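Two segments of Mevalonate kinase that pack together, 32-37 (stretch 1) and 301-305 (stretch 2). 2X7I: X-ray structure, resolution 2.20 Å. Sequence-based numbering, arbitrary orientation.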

ATOM      1  N   VAL A  32       2.364   1.595  -7.432  1.00 45.16           N
ATOM      2  CA  VAL A  32       1.237   1.035  -8.175  1.00 46.01           C
ATOM      3  C   VAL A  32       0.121   0.695  -7.202  1.00 46.28           C
ATOM      4  O   VAL A  32       0.394   0.451  -6.022  1.00 46.41           O
ATOM      5  CB  VAL A  32       1.614  -0.266  -8.955  1.00 46.42           C
ATOM      6  CG1 VAL A  32       2.692   0.014  -9.971  1.00 46.46           C
ATOM      7  CG2 VAL A  32       2.039  -1.378  -7.992  1.00 46.31           C
ATOM      8  N   PRO A  33      -1.132   0.651  -7.690  1.00 47.19           N
ATOM      9  CA  PRO A  33      -2.242   0.234  -6.842  1.00 47.79           C
ATOM     10  C   PRO A  33      -2.030  -1.172  -6.301  1.00 48.44           C
ATOM     11  O   PRO A  33      -1.509  -2.021  -7.009  1.00 48.99           O
ATOM     12  CB  PRO A  33      -3.449   0.254  -7.794  1.00 48.79           C
ATOM     13  CG  PRO A  33      -3.053   1.079  -8.933  1.00 48.49           C
ATOM     14  CD  PRO A  33      -1.576   0.950  -9.064  1.00 48.17           C
ATOM     15  N   PHE A  34      -2.415  -1.400  -5.050  1.00 48.36           N
ATOM     16  CA  PHE A  34      -2.357  -2.730  -4.448  1.00 49.12           C
ATOM     17  C   PHE A  34      -3.793  -3.237  -4.313  1.00 50.09           C
ATOM     18  O   PHE A  34      -4.439  -3.067  -3.283  1.00 49.51           O
ATOM     19  CB  PHE A  34      -1.638  -2.643  -3.096  1.00 48.28           C
ATOM     20  CG  PHE A  34      -1.520  -3.954  -2.351  1.00 49.05           C
ATOM     21  CD1 PHE A  34      -1.220  -5.131  -3.002  1.00 50.66           C
ATOM     22  CD2 PHE A  34      -1.673  -3.984  -0.967  1.00 49.31           C
ATOM     23  CE1 PHE A  34      -1.093  -6.315  -2.304  1.00 51.89           C
ATOM     24  CE2 PHE A  34      -1.540  -5.162  -0.263  1.00 50.72           C
ATOM     25  CZ  PHE A  34      -1.251  -6.333  -0.935  1.00 51.54           C
ATOM     26  N   ASN A  35      -4.278  -3.856  -5.380  1.00 51.85           N
ATOM     27  CA  ASN A  35      -5.683  -4.268  -5.494  1.00 53.71           C
ATOM     28  C   ASN A  35      -6.092  -5.372  -4.526  1.00 54.73           C
ATOM     29  O   ASN A  35      -7.278  -5.556  -4.279  1.00 55.71           O
ATOM     30  CB  ASN A  35      -5.994  -4.724  -6.919  1.00 54.95           C
ATOM     31  CG  ASN A  35      -5.772  -3.631  -7.943  1.00 55.56           C
ATOM     32  OD1 ASN A  35      -6.358  -2.550  -7.852  1.00 56.82           O
ATOM     33  ND2 ASN A  35      -4.933  -3.907  -8.934  1.00 56.19           N
ATOM     34  N   ALA A  36      -5.121  -6.116  -4.005  1.00 54.93           N
ATOM     35  CA  ALA A  36      -5.400  -7.163  -3.026  1.00 56.46           C
ATOM     36  C   ALA A  36      -5.765  -6.581  -1.648  1.00 56.20           C
ATOM     37  O   ALA A  36      -6.452  -7.227  -0.855  1.00 56.75           O
ATOM     38  CB  ALA A  36      -4.208  -8.107  -2.909  1.00 56.63           C
ATOM     39  N   GLY A  37      -5.306  -5.366  -1.372  1.00 55.60           N
ATOM     40  CA  GLY A  37      -5.594  -4.693  -0.101  1.00 55.74           C
ATOM     41  C   GLY A  37      -6.844  -3.850  -0.237  1.00 56.35           C
ATOM     42  O   GLY A  37      -6.965  -3.078  -1.179  1.00 56.77           O
ATOM     43  N   THR A 301       0.313 -12.860   3.841  1.00 56.62           N
ATOM     44  CA  THR A 301       0.629 -12.817   2.416  1.00 55.29           C
ATOM     45  C   THR A 301      -0.548 -12.366   1.557  1.00 54.81           C
ATOM     46  O   THR A 301      -1.691 -12.440   1.977  1.00 56.10           O
ATOM     47  CB  THR A 301       1.129 -14.186   1.898  1.00 56.44           C
ATOM     48  OG1 THR A 301       0.134 -15.187   2.146  1.00 58.33           O
ATOM     49  CG2 THR A 301       2.444 -14.577   2.590  1.00 56.17           C
ATOM     50  N   TRP A 302      -0.239 -11.864   0.363  1.00 53.75           N
ATOM     51  CA  TRP A 302      -1.247 -11.518  -0.650  1.00 53.97           C
ATOM     52  C   TRP A 302      -0.740 -11.885  -2.042  1.00 53.57           C
ATOM     53  O   TRP A 302       0.463 -11.841  -2.306  1.00 52.69           O
ATOM     54  CB  TRP A 302      -1.545 -10.014  -0.653  1.00 53.11           C
ATOM     55  CG  TRP A 302      -2.036  -9.419   0.635  1.00 52.80           C
ATOM     56  CD1 TRP A 302      -3.324  -9.179   0.984  1.00 54.26           C
ATOM     57  CD2 TRP A 302      -1.231  -8.945   1.721  1.00 52.16           C
ATOM     58  NE1 TRP A 302      -3.382  -8.593   2.231  1.00 54.99           N
ATOM     59  CE2 TRP A 302      -2.109  -8.441   2.704  1.00 52.39           C
ATOM     60  CE3 TRP A 302       0.145  -8.907   1.962  1.00 50.13           C
ATOM     61  CZ2 TRP A 302      -1.656  -7.905   3.908  1.00 52.85           C
ATOM     62  CZ3 TRP A 302       0.595  -8.371   3.154  1.00 50.56           C
ATOM     63  CH2 TRP A 302      -0.300  -7.873   4.113  1.00 51.04           C
ATOM     64  N   ILE A 303      -1.660 -12.221  -2.936  1.00 54.72           N
ATOM     65  CA  ILE A 303      -1.325 -12.450  -4.325  1.00 54.89           C
ATOM     66  C   ILE A 303      -1.906 -11.313  -5.152  1.00 54.90           C
ATOM     67  O   ILE A 303      -3.113 -11.079  -5.138  1.00 56.08           O
ATOM     68  CB  ILE A 303      -1.850 -13.811  -4.834  1.00 56.95           C
ATOM     69  CG1 ILE A 303      -1.126 -14.961  -4.126  1.00 57.28           C
ATOM     70  CG2 ILE A 303      -1.652 -13.921  -6.340  1.00 56.73           C
ATOM     71  CD1 ILE A 303      -1.706 -16.334  -4.419  1.00 59.19           C
ATOM     72  N   GLU A 304      -1.028 -10.602  -5.854  1.00 54.31           N
ATOM     73  CA  GLU A 304      -1.417  -9.507  -6.727  1.00 54.77           C
ATOM     74  C   GLU A 304      -1.281  -9.938  -8.187  1.00 55.99           C
ATOM     75  O   GLU A 304      -0.183 -10.275  -8.640  1.00 55.45           O
ATOM     76  CB  GLU A 304      -0.518  -8.298  -6.452  1.00 53.31           C
ATOM     77  CG  GLU A 304      -0.896  -7.011  -7.204  1.00 54.01           C
ATOM     78  CD  GLU A 304      -2.140  -6.326  -6.657  1.00 55.52           C
ATOM     79  OE1 GLU A 304      -2.580  -6.659  -5.532  1.00 56.54           O
ATOM     80  OE2 GLU A 304      -2.673  -5.436  -7.358  1.00 56.63           O
ATOM     81  N   ASN A 305      -2.396  -9.934  -8.912  1.00 58.07           N
ATOM     82  CA  ASN A 305      -2.371 -10.069 -10.371  1.00 59.81           C
ATOM     83  C   ASN A 305      -1.889  -8.751 -10.951  1.00 59.38           C
ATOM     84  O   ASN A 305      -2.395  -7.696 -10.574  1.00 59.44           O
ATOM     85  CB  ASN A 305      -3.762 -10.396 -10.913  1.00 62.06           C
ATOM     86  CG  ASN A 305      -3.753 -10.788 -12.394  1.00 64.09           C
ATOM     87  OD1 ASN A 305      -2.819 -10.477 -13.144  1.00 63.60           O
ATOM     88  ND2 ASN A 305      -4.809 -11.469 -12.817  1.00 65.15           N
TER

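A tight turn leaves some of its backbone NH groups without partners inside the turn, and a carboxylate from a distant part of the chain can satisfy them. Mevalonate kinase gives a clear example, joining segments separated by more than 260 residues. Phe34 to Gly37 form a type I beta turn, closed by the hydrogen bond from Gly37 N to Phe34 O (3.1 Å). The amides of its two middle residues are bound by Glu304, from the strand 301-305. Asn35 N donates to Glu304 OE2 at 3.0 Å, and Ala36 N donates to Glu304 OE1 at 3.0 Å, so each carboxylate oxygen accepts one backbone hydrogen bond. The side chain of Asn35 adds a weak bond, Asn35 ND2 to Glu304 OE2, at 3.2 Å. Although the CA-to-CB bond of Glu304 points sideways, chi1 near t and chi2 near p carry its end to the turn. Glutamate suits this site because it combines that reach with two acceptors; the buried carboxylate has its charge met by polar NH groups.

Beside this polar cluster lies an aromatic contact. Phe34, with chi1 at t, directs its ring edge at the face of Trp302; the planes meet at 81°, and the centroid of the phenyl ring lies 5.1 Å from that of the indole five-membered ring. The closest approach, Phe34 CZ to Trp302 CG, is 3.6 Å. Both residues are buried, and their broad, flat side chains suit an apolar place.

Ala36 links the two kinds of contact. Its CA-to-CB bond points toward the strand, placing Ala36 CB 4.0 Å from Trp302 CB while its amide serves Glu304. Ala36 CB lies 3.4 Å from Glu304 OE1 and 3.9 Å from Ile303 O, a close fit that suits a small methyl group. The contact buries 305 Å², summed over both sides.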